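Local coordinates for HD-GYP domain-containing protein (Bdellovibrio bacteriovorus, PDB 3TM8) that belongs to the HD-GYP class of cyclic-di-GMP phosphodiesterases, holds a pair of iron ions, and probably hydrolyses a phosphodiester at that centre, at residues S168-T173 with I291-V296; L202-H207 with S283-D288; A227-H232 with Q256-I261. One frame throughout, in Å; residues are numbered along the deposited sequence.

Contact 1: S168-T173 with I291-V296; sequences SHHGVT and ITFEGV. With FE (Fe (III) ion), chain D; DMS (dimethyl sulfoxide), chain F.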
loop_
_atom_site.group_PDB
_atom_site.type_symbol
_atom_site.label_atom_id
_atom_site.label_comp_id
_atom_site.label_asym_id
_atom_site.label_seq_id
_atom_site.Cartn_x
_atom_site.Cartn_y
_atom_site.Cartn_z
ATOM N N SER A 168 -3.696 3.415 -1.049
ATOM C CA SER A 168 -3.301 2.102 -1.530
ATOM C C SER A 168 -1.779 2.002 -1.661
ATOM O O SER A 168 -1.181 1.009 -1.252
ATOM C CB SER A 168 -4.010 1.748 -2.826
ATOM O OG SER A 168 -3.784 2.751 -3.785
ATOM N N HIS A 169 -1.140 3.033 -2.208
ATOM C CA HIS A 169 0.323 3.037 -2.262
ATOM C C HIS A 169 0.892 2.999 -0.826
ATOM O O HIS A 169 1.811 2.235 -0.511
ATOM C CB HIS A 169 0.803 4.253 -3.053
ATOM C CG HIS A 169 2.283 4.319 -3.276
ATOM N ND1 HIS A 169 2.823 4.670 -4.495
ATOM C CD2 HIS A 169 3.331 4.135 -2.441
ATOM C CE1 HIS A 169 4.140 4.684 -4.406
ATOM N NE2 HIS A 169 4.475 4.355 -3.170
ATOM N N HIS A 170 0.313 3.813 0.048
ATOM C CA HIS A 170 0.713 3.870 1.452
ATOM C C HIS A 170 0.541 2.499 2.129
ATOM O O HIS A 170 1.390 2.072 2.914
ATOM C CB HIS A 170 -0.089 4.997 2.122
ATOM C CG HIS A 170 -0.138 4.957 3.620
ATOM N ND1 HIS A 170 0.945 5.239 4.429
ATOM C CD2 HIS A 170 -1.181 4.741 4.457
ATOM C CE1 HIS A 170 0.569 5.184 5.696
ATOM N NE2 HIS A 170 -0.714 4.881 5.742
ATOM N N GLY A 171 -0.523 1.772 1.786
ATOM C CA GLY A 171 -0.696 0.423 2.302
ATOM C C GLY A 171 0.437 -0.494 1.866
ATOM O O GLY A 171 0.954 -1.289 2.662
ATOM N N VAL A 172 0.842 -0.405 0.604
ATOM C CA VAL A 172 1.964 -1.232 0.165
ATOM C C VAL A 172 3.242 -0.875 0.939
ATOM O O VAL A 172 3.972 -1.752 1.407
ATOM C CB VAL A 172 2.208 -1.139 -1.360
ATOM C CG1 VAL A 172 3.354 -2.062 -1.754
ATOM C CG2 VAL A 172 0.933 -1.494 -2.142
ATOM N N THR A 173 3.484 0.418 1.118
ATOM C CA THR A 173 4.670 0.851 1.840
ATOM C C THR A 173 4.655 0.353 3.280
ATOM O O THR A 173 5.651 -0.179 3.768
ATOM C CB THR A 173 4.809 2.376 1.805
ATOM O OG1 THR A 173 5.066 2.759 0.455
ATOM C CG2 THR A 173 5.975 2.823 2.672
ATOM N N ILE A 291 6.865 10.332 7.124
ATOM C CA ILE A 291 7.695 10.499 5.945
ATOM C C ILE A 291 6.890 10.926 4.714
ATOM O O ILE A 291 7.271 11.865 4.008
ATOM C CB ILE A 291 8.480 9.216 5.670
ATOM C CG1 ILE A 291 9.495 8.992 6.793
ATOM C CG2 ILE A 291 9.158 9.283 4.309
ATOM C CD1 ILE A 291 10.041 7.583 6.864
ATOM N N THR A 292 5.761 10.263 4.485
ATOM C CA THR A 292 4.963 10.487 3.281
ATOM C C THR A 292 3.901 11.582 3.420
ATOM O O THR A 292 3.719 12.380 2.500
ATOM C CB THR A 292 4.330 9.171 2.811
ATOM O OG1 THR A 292 5.379 8.291 2.384
ATOM C CG2 THR A 292 3.364 9.401 1.645
ATOM N N PHE A 293 3.212 11.637 4.557
ATOM C CA PHE A 293 2.121 12.600 4.728
ATOM C C PHE A 293 2.538 13.876 5.460
ATOM O O PHE A 293 1.821 14.866 5.395
ATOM C CB PHE A 293 0.930 11.983 5.478
ATOM C CG PHE A 293 0.258 10.842 4.763
ATOM C CD1 PHE A 293 -0.016 10.899 3.402
ATOM C CD2 PHE A 293 -0.149 9.727 5.482
ATOM C CE1 PHE A 293 -0.657 9.838 2.761
ATOM C CE2 PHE A 293 -0.791 8.668 4.854
ATOM C CZ PHE A 293 -1.046 8.723 3.494
ATOM N N GLU A 294 3.668 13.859 6.166
ATOM C CA GLU A 294 4.043 15.015 6.985
ATOM C C GLU A 294 5.396 15.619 6.602
ATOM O O GLU A 294 5.846 16.582 7.219
ATOM C CB GLU A 294 3.973 14.664 8.486
ATOM C CG GLU A 294 2.604 14.090 8.881
ATOM C CD GLU A 294 2.304 14.101 10.376
ATOM O OE1 GLU A 294 3.099 14.667 11.157
ATOM O OE2 GLU A 294 1.241 13.560 10.763
ATOM N N GLY A 295 6.027 15.069 5.570
ATOM C CA GLY A 295 7.261 15.629 5.041
ATOM C C GLY A 295 8.476 15.531 5.953
ATOM O O GLY A 295 9.442 16.275 5.793
ATOM N N VAL A 296 8.448 14.600 6.899
ATOM C CA VAL A 296 9.577 14.427 7.803
ATOM C C VAL A 296 10.687 13.634 7.112
ATOM O O VAL A 296 10.428 12.567 6.562
ATOM C CB VAL A 296 9.146 13.693 9.085
ATOM C CG1 VAL A 296 10.346 13.427 9.991
ATOM C CG2 VAL A 296 8.063 14.484 9.815
HETATM FE FE FE D . -1.985 4.697 7.444
HETATM S S DMS F . 7.289 5.705 -0.401
HETATM O O DMS F . 5.606 5.189 -0.297
HETATM C C1 DMS F . 7.849 6.133 1.269
HETATM C C2 DMS F . 8.283 4.221 -0.648
HETATM O O HOH W 1 -2.893 4.400 9.169
#
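His170 and Phe293 meet because their first torsions send both rings into the gap between the two segments: CG of His170 lies anti to the backbone N (chi1 162°), whereas CG of Phe293 lies beside its own N and anti to the carbonyl carbon (chi1 -64°). The result is an edge-to-face pair, with ring centroids 4.8 Å apart and planes inclined at 52°. Phe293 CE2 stands over the centre of the imidazole, 3.8 Å from His170 CE1, and Phe293 CZ reaches the root of the ring, 3.9 Å from His170 CG. The contact joins helix 167-185 to helix 276-293 within the all-helical HD domain, and it covers one face of an iron ligand, since His170 NE2 binds the ion at 2.1 Å. At the other nitrogen, ND1 of His170 is hydrogen-bonded to Asp288, so both ends of the imidazole are held while Phe293 packs on the flat between them. One turn further on, Thr173 OG1 donates a hydrogen bond of 2.6 Å to the oxygen of a dimethyl sulfoxide molecule, probably from the crystallisation liquor, whose methyl C1 lies 3.5 Å from Thr292 OG1.

Contact 2: L202-H207 with S283-D288; sequences LHDYGH and SANAMD. With FE (Fe (III) ion), chain D; FE (Fe (III) ion), chain E; PO4 (phosphate ion), chain C.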
loop_
_atom_site.group_PDB
_atom_site.type_symbol
_atom_site.label_atom_id
_atom_site.label_comp_id
_atom_site.label_asym_id
_atom_site.label_seq_id
_atom_site.Cartn_x
_atom_site.Cartn_y
_atom_site.Cartn_z
ATOM N N LEU A 202 -4.296 -3.301 3.552
ATOM C CA LEU A 202 -5.668 -2.827 3.614
ATOM C C LEU A 202 -5.946 -1.881 4.778
ATOM O O LEU A 202 -7.091 -1.472 4.969
ATOM C CB LEU A 202 -6.617 -4.023 3.695
ATOM C CG LEU A 202 -6.542 -5.055 2.559
ATOM C CD1 LEU A 202 -7.470 -6.226 2.858
ATOM C CD2 LEU A 202 -6.891 -4.415 1.211
ATOM N N HIS A 203 -4.910 -1.527 5.541
ATOM C CA HIS A 203 -5.140 -0.950 6.863
ATOM C C HIS A 203 -5.986 0.317 6.848
ATOM O O HIS A 203 -6.769 0.548 7.770
ATOM C CB HIS A 203 -3.832 -0.739 7.643
ATOM C CG HIS A 203 -3.056 0.480 7.247
ATOM N ND1 HIS A 203 -2.185 0.507 6.175
ATOM C CD2 HIS A 203 -3.020 1.721 7.792
ATOM C CE1 HIS A 203 -1.645 1.711 6.082
ATOM N NE2 HIS A 203 -2.125 2.462 7.058
ATOM N N ASP A 204 -5.834 1.133 5.803
ATOM C CA ASP A 204 -6.498 2.435 5.742
ATOM C C ASP A 204 -7.769 2.435 4.911
ATOM O O ASP A 204 -8.186 3.469 4.381
ATOM C CB ASP A 204 -5.519 3.516 5.284
ATOM C CG ASP A 204 -4.793 4.170 6.451
ATOM O OD1 ASP A 204 -5.324 4.104 7.584
ATOM O OD2 ASP A 204 -3.699 4.744 6.238
ATOM N N TYR A 205 -8.412 1.277 4.833
ATOM C CA TYR A 205 -9.702 1.167 4.166
ATOM C C TYR A 205 -10.695 2.245 4.630
ATOM O O TYR A 205 -11.496 2.754 3.837
ATOM C CB TYR A 205 -10.281 -0.229 4.392
ATOM C CG TYR A 205 -11.668 -0.412 3.830
ATOM C CD1 TYR A 205 -11.968 -0.060 2.515
ATOM C CD2 TYR A 205 -12.684 -0.929 4.621
ATOM C CE1 TYR A 205 -13.251 -0.238 2.004
ATOM C CE2 TYR A 205 -13.956 -1.095 4.129
ATOM C CZ TYR A 205 -14.238 -0.750 2.824
ATOM O OH TYR A 205 -15.516 -0.933 2.365
ATOM N N GLY A 206 -10.636 2.611 5.909
ATOM C CA GLY A 206 -11.530 3.627 6.438
ATOM C C GLY A 206 -11.414 4.988 5.775
ATOM O O GLY A 206 -12.344 5.802 5.870
ATOM N N HIS A 207 -10.280 5.256 5.132
ATOM C CA HIS A 207 -10.088 6.528 4.431
ATOM C C HIS A 207 -10.609 6.497 2.993
ATOM O O HIS A 207 -10.566 7.515 2.317
ATOM C CB HIS A 207 -8.606 6.929 4.348
ATOM C CG HIS A 207 -7.974 7.334 5.646
ATOM N ND1 HIS A 207 -8.530 8.256 6.510
ATOM C CD2 HIS A 207 -6.773 7.001 6.177
ATOM C CE1 HIS A 207 -7.718 8.436 7.538
ATOM N NE2 HIS A 207 -6.641 7.692 7.357
ATOM N N SER A 283 3.241 0.836 14.415
ATOM C CA SER A 283 4.578 1.417 14.374
ATOM C C SER A 283 5.028 1.739 12.947
ATOM O O SER A 283 5.529 2.832 12.676
ATOM C CB SER A 283 5.597 0.487 15.044
ATOM O OG SER A 283 5.240 0.218 16.391
ATOM N N ALA A 284 4.855 0.782 12.040
ATOM C CA ALA A 284 5.243 0.970 10.649
ATOM C C ALA A 284 4.450 2.105 10.007
ATOM O O ALA A 284 5.007 2.929 9.277
ATOM C CB ALA A 284 5.045 -0.315 9.868
ATOM N N ASN A 285 3.152 2.153 10.292
ATOM C CA ASN A 285 2.330 3.228 9.785
ATOM C C ASN A 285 2.777 4.587 10.288
ATOM O O ASN A 285 2.829 5.546 9.524
ATOM C CB ASN A 285 0.879 3.031 10.177
ATOM C CG ASN A 285 0.032 4.144 9.688
ATOM O OD1 ASN A 285 -0.171 4.267 8.488
ATOM N ND2 ASN A 285 -0.430 5.003 10.590
ATOM N N ALA A 286 3.071 4.683 11.582
ATOM C CA ALA A 286 3.420 5.967 12.164
ATOM C C ALA A 286 4.647 6.524 11.455
ATOM O O ALA A 286 4.743 7.729 11.204
ATOM C CB ALA A 286 3.671 5.818 13.654
ATOM N N MET A 287 5.588 5.642 11.123
ATOM C CA MET A 287 6.782 6.063 10.400
ATOM C C MET A 287 6.456 6.560 8.979
ATOM O O MET A 287 6.924 7.621 8.580
ATOM C CB MET A 287 7.857 4.965 10.417
ATOM C CG MET A 287 8.419 4.699 11.822
ATOM S SD MET A 287 9.539 5.972 12.453
ATOM C CE MET A 287 11.061 5.466 11.657
ATOM N N ASP A 288 5.647 5.822 8.218
ATOM C CA ASP A 288 5.338 6.287 6.868
ATOM C C ASP A 288 4.447 7.520 6.877
ATOM O O ASP A 288 4.554 8.354 5.979
ATOM C CB ASP A 288 4.722 5.215 5.969
ATOM C CG ASP A 288 4.667 5.664 4.515
ATOM O OD1 ASP A 288 5.708 6.130 4.012
ATOM O OD2 ASP A 288 3.594 5.582 3.877
HETATM FE FE FE D . -1.985 4.697 7.444
HETATM FE FE FE E . -4.724 4.906 9.482
HETATM P P PO4 C . -2.982 7.466 8.611
HETATM O O1 PO4 C . -3.115 8.927 8.266
HETATM O O2 PO4 C . -2.051 6.739 7.671
HETATM O O3 PO4 C . -2.319 7.299 9.999
HETATM O O4 PO4 C . -4.354 6.835 8.716
HETATM O O HOH W 1 -2.893 4.400 9.169
#
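His203 and Asn285 converge on one iron ion, and their closest atoms, His203 NE2 and Asn285 OD1, are 3.0 Å apart because both are ligands of that metal and not because they are hydrogen-bonded. The imidazole and amide planes stand 67° apart, with OD1 meeting the ring obliquely. His203 reaches the metal with CG between its backbone N and carbonyl carbon (chi1 79°), and its ND1 is tied back to Ala200 O, which fixes the rotation of the ring. Asp204 is the bridge of the site: OD2 binds the same iron as His203, while OD1 binds the second iron at 2.1 Å. His170, phosphate O2 and water 1 complete the six ligands of the first iron. His203 and Asp204 supply the His-Asp pair that names the HD superfamily, here at a turn following helix 190-202.

This metal-centred core is compact, whereas direct packing between the segments is slight: they bury only 74 Å² against each other, and the CA atoms of His203 and Asn285 remain 9.0 Å apart. On the less directly packed side a phosphate ion, probably from the crystallisation liquor, lies between the segments. Asn285 ND2 gives it a nearly straight hydrogen bond to O3 (3.0 Å, 169°), and His207 NE2 donates to O4 at 2.8 Å with a more bent geometry. Asn285 thus divides its amide between metal and anion. Coordination to iron would be expected to polarise that amide and strengthen its N-H donor, an arrangement consistent with a pocket for a substrate phosphate beside the two metals.

Contact 3: A227-H232 with Q256-I261; sequences ALWKKH and QHEETI. With FE (Fe (III) ion), chain E; PO4 (phosphate ion), chain C.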
loop_
_atom_site.group_PDB
_atom_site.type_symbol
_atom_site.label_atom_id
_atom_site.label_comp_id
_atom_site.label_asym_id
_atom_site.label_seq_id
_atom_site.Cartn_x
_atom_site.Cartn_y
_atom_site.Cartn_z
ATOM N N ALA A 227 -11.108 15.257 13.838
ATOM C CA ALA A 227 -12.242 14.466 14.287
ATOM C C ALA A 227 -12.602 13.433 13.226
ATOM O O ALA A 227 -12.890 12.276 13.539
ATOM C CB ALA A 227 -13.432 15.368 14.589
ATOM N N LEU A 228 -12.590 13.851 11.966
ATOM C CA LEU A 228 -12.878 12.936 10.870
ATOM C C LEU A 228 -11.811 11.841 10.822
ATOM O O LEU A 228 -12.123 10.660 10.741
ATOM C CB LEU A 228 -12.940 13.695 9.543
ATOM C CG LEU A 228 -13.284 12.892 8.288
ATOM C CD1 LEU A 228 -14.594 12.131 8.460
ATOM C CD2 LEU A 228 -13.347 13.823 7.086
ATOM N N TRP A 229 -10.549 12.244 10.894
ATOM C CA TRP A 229 -9.446 11.291 10.895
ATOM C C TRP A 229 -9.598 10.219 11.991
ATOM O O TRP A 229 -9.394 9.028 11.737
ATOM C CB TRP A 229 -8.111 12.041 11.030
ATOM C CG TRP A 229 -6.920 11.142 10.972
ATOM C CD1 TRP A 229 -6.199 10.798 9.858
ATOM C CD2 TRP A 229 -6.308 10.462 12.071
ATOM N NE1 TRP A 229 -5.178 9.954 10.202
ATOM C CE2 TRP A 229 -5.223 9.723 11.552
ATOM C CE3 TRP A 229 -6.577 10.401 13.442
ATOM C CZ2 TRP A 229 -4.403 8.939 12.361
ATOM C CZ3 TRP A 229 -5.762 9.623 14.244
ATOM C CH2 TRP A 229 -4.688 8.900 13.700
ATOM N N LYS A 230 -9.987 10.625 13.197
ATOM C CA LYS A 230 -10.082 9.661 14.293
ATOM C C LYS A 230 -11.101 8.549 14.047
ATOM O O LYS A 230 -11.008 7.481 14.649
ATOM C CB LYS A 230 -10.375 10.358 15.625
ATOM C CG LYS A 230 -9.182 11.122 16.178
ATOM C CD LYS A 230 -9.515 11.808 17.494
ATOM C CE LYS A 230 -8.329 12.612 18.005
ATOM N NZ LYS A 230 -8.685 13.424 19.199
ATOM N N LYS A 231 -12.079 8.805 13.185
ATOM C CA LYS A 231 -13.111 7.809 12.892
ATOM C C LYS A 231 -12.655 6.661 11.983
ATOM O O LYS A 231 -13.297 5.608 11.946
ATOM C CB LYS A 231 -14.331 8.483 12.262
ATOM C CG LYS A 231 -15.019 9.501 13.166
ATOM C CD LYS A 231 -16.187 10.172 12.449
ATOM C CE LYS A 231 -17.094 10.934 13.411
ATOM N NZ LYS A 231 -16.399 12.044 14.124
ATOM N N HIS A 232 -11.575 6.851 11.230
ATOM C CA HIS A 232 -11.298 5.906 10.140
ATOM C C HIS A 232 -11.043 4.434 10.534
ATOM O O HIS A 232 -11.518 3.530 9.844
ATOM C CB HIS A 232 -10.253 6.445 9.141
ATOM C CG HIS A 232 -8.830 6.252 9.560
ATOM N ND1 HIS A 232 -8.169 7.147 10.374
ATOM C CD2 HIS A 232 -7.923 5.302 9.230
ATOM C CE1 HIS A 232 -6.924 6.738 10.551
ATOM N NE2 HIS A 232 -6.751 5.617 9.875
ATOM N N GLN A 256 -7.364 -1.504 14.627
ATOM C CA GLN A 256 -6.495 -1.207 15.775
ATOM C C GLN A 256 -5.196 -0.490 15.417
ATOM O O GLN A 256 -4.386 -0.198 16.296
ATOM C CB GLN A 256 -6.150 -2.488 16.554
ATOM C CG GLN A 256 -7.337 -3.254 17.088
ATOM C CD GLN A 256 -6.915 -4.572 17.730
ATOM O OE1 GLN A 256 -5.726 -4.879 17.820
ATOM N NE2 GLN A 256 -7.889 -5.357 18.174
ATOM N N HIS A 257 -4.974 -0.221 14.135
ATOM C CA HIS A 257 -3.650 0.232 13.718
ATOM C C HIS A 257 -3.315 1.663 14.142
ATOM O O HIS A 257 -2.175 2.086 13.983
ATOM C CB HIS A 257 -3.494 0.109 12.205
ATOM C CG HIS A 257 -4.269 1.144 11.449
ATOM N ND1 HIS A 257 -5.554 0.936 10.996
ATOM C CD2 HIS A 257 -3.957 2.419 11.111
ATOM C CE1 HIS A 257 -5.992 2.030 10.392
ATOM N NE2 HIS A 257 -5.042 2.945 10.452
ATOM N N GLU A 258 -4.300 2.416 14.634
ATOM C CA GLU A 258 -4.029 3.758 15.162
ATOM C C GLU A 258 -3.891 3.745 16.682
ATOM O O GLU A 258 -3.717 4.792 17.308
ATOM C CB GLU A 258 -5.111 4.755 14.753
ATOM C CG GLU A 258 -5.216 4.977 13.254
ATOM C CD GLU A 258 -3.970 5.586 12.624
ATOM O OE1 GLU A 258 -3.010 5.940 13.339
ATOM O OE2 GLU A 258 -3.961 5.718 11.388
ATOM N N GLU A 259 -3.969 2.565 17.285
ATOM C CA GLU A 259 -3.829 2.462 18.727
ATOM C C GLU A 259 -2.365 2.581 19.110
ATOM O O GLU A 259 -1.478 2.207 18.343
ATOM C CB GLU A 259 -4.442 1.160 19.241
ATOM C CG GLU A 259 -5.938 1.055 18.975
ATOM C CD GLU A 259 -6.689 2.339 19.317
ATOM O OE1 GLU A 259 -6.681 2.748 20.501
ATOM O OE2 GLU A 259 -7.297 2.939 18.404
ATOM N N THR A 260 -2.121 3.124 20.300
ATOM C CA THR A 260 -0.769 3.343 20.788
ATOM C C THR A 260 -0.609 2.585 22.091
ATOM O O THR A 260 -1.595 2.275 22.757
ATOM C CB THR A 260 -0.495 4.844 21.009
ATOM O OG1 THR A 260 -1.430 5.363 21.961
ATOM C CG2 THR A 260 -0.644 5.608 19.704
ATOM N N ILE A 261 0.624 2.278 22.465
ATOM C CA ILE A 261 0.805 1.346 23.563
ATOM C C ILE A 261 0.376 1.952 24.894
ATOM O O ILE A 261 0.088 1.223 25.839
ATOM C CB ILE A 261 2.232 0.733 23.617
ATOM C CG1 ILE A 261 3.302 1.797 23.888
ATOM C CG2 ILE A 261 2.527 -0.048 22.345
ATOM C CD1 ILE A 261 4.704 1.217 24.084
HETATM FE FE FE E . -4.724 4.906 9.482
HETATM P P PO4 C . -2.982 7.466 8.611
HETATM O O1 PO4 C . -3.115 8.927 8.266
HETATM O O2 PO4 C . -2.051 6.739 7.671
HETATM O O3 PO4 C . -2.319 7.299 9.999
HETATM O O4 PO4 C . -4.354 6.835 8.716
HETATM O O HOH W 1 -2.893 4.400 9.169
#
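Trp229 and His232 are the two residues of segment 227-232 that meet segment 256-261, one through the six-membered ring of its indole, met obliquely by the Glu258 carboxylate, the other through a shared iron. Trp229 comes first: with CG anti to the backbone N (chi1 -177°), the indole extends toward Glu258 from the opposite direction, bringing CZ2 to 3.4 Å from Glu258 CD, with the ring and carboxylate planes 61° apart. Its NE1 donates an almost linear hydrogen bond to phosphate O1 (3.0 Å, 176°), the oxygen lying in the indole plane. Three residues later, His232 sets CE1 above a face of that indole and sends ND1 back to Trp229 O in a 2.6 Å hydrogen bond. The same carbonyl also accepts from His232 N, so the backbone of Trp229 positions the metal ligand.

His232 NE2 is then directed to the iron, which His257 NE2 and Glu258 OE2 bind from the other segment, each at 2.2 Å. The two imidazoles meet rim to rim, 5.2 Å between centroids, and His257 ND1 is secured by Ile253 O. Asp204, phosphate O4 and water 1 complete six ligands. With ND1 of each histidine bonded to a main-chain carbonyl, NE2 is the nitrogen that faces and binds the iron, and the phosphate, though probably from the crystallisation liquor, occupies a position consistent with that of a substrate phosphoryl group.

Contacts 1, 2 and 3 line up along a two-iron centre. Contacts 1 and 2, whose centres are 8 Å apart, share helix 276-293 and the iron of His170, where His170 NE2 and Asn285 OD1 lie 2.9 Å apart as fellow ligands. Contacts 2 and 3, centres 10 Å apart, share the other iron and the phosphate, with Asp204 OD1 lying 3.1 Å from His232 NE2 because both bind that iron. Contacts 1 and 3 do not touch, their nearest atoms being about 7 Å apart. Water 1 spans this separation by binding both metals, at 2.0 and 1.9 Å from its oxygen, a bridging position consistent with that of a hydrolytic nucleophile.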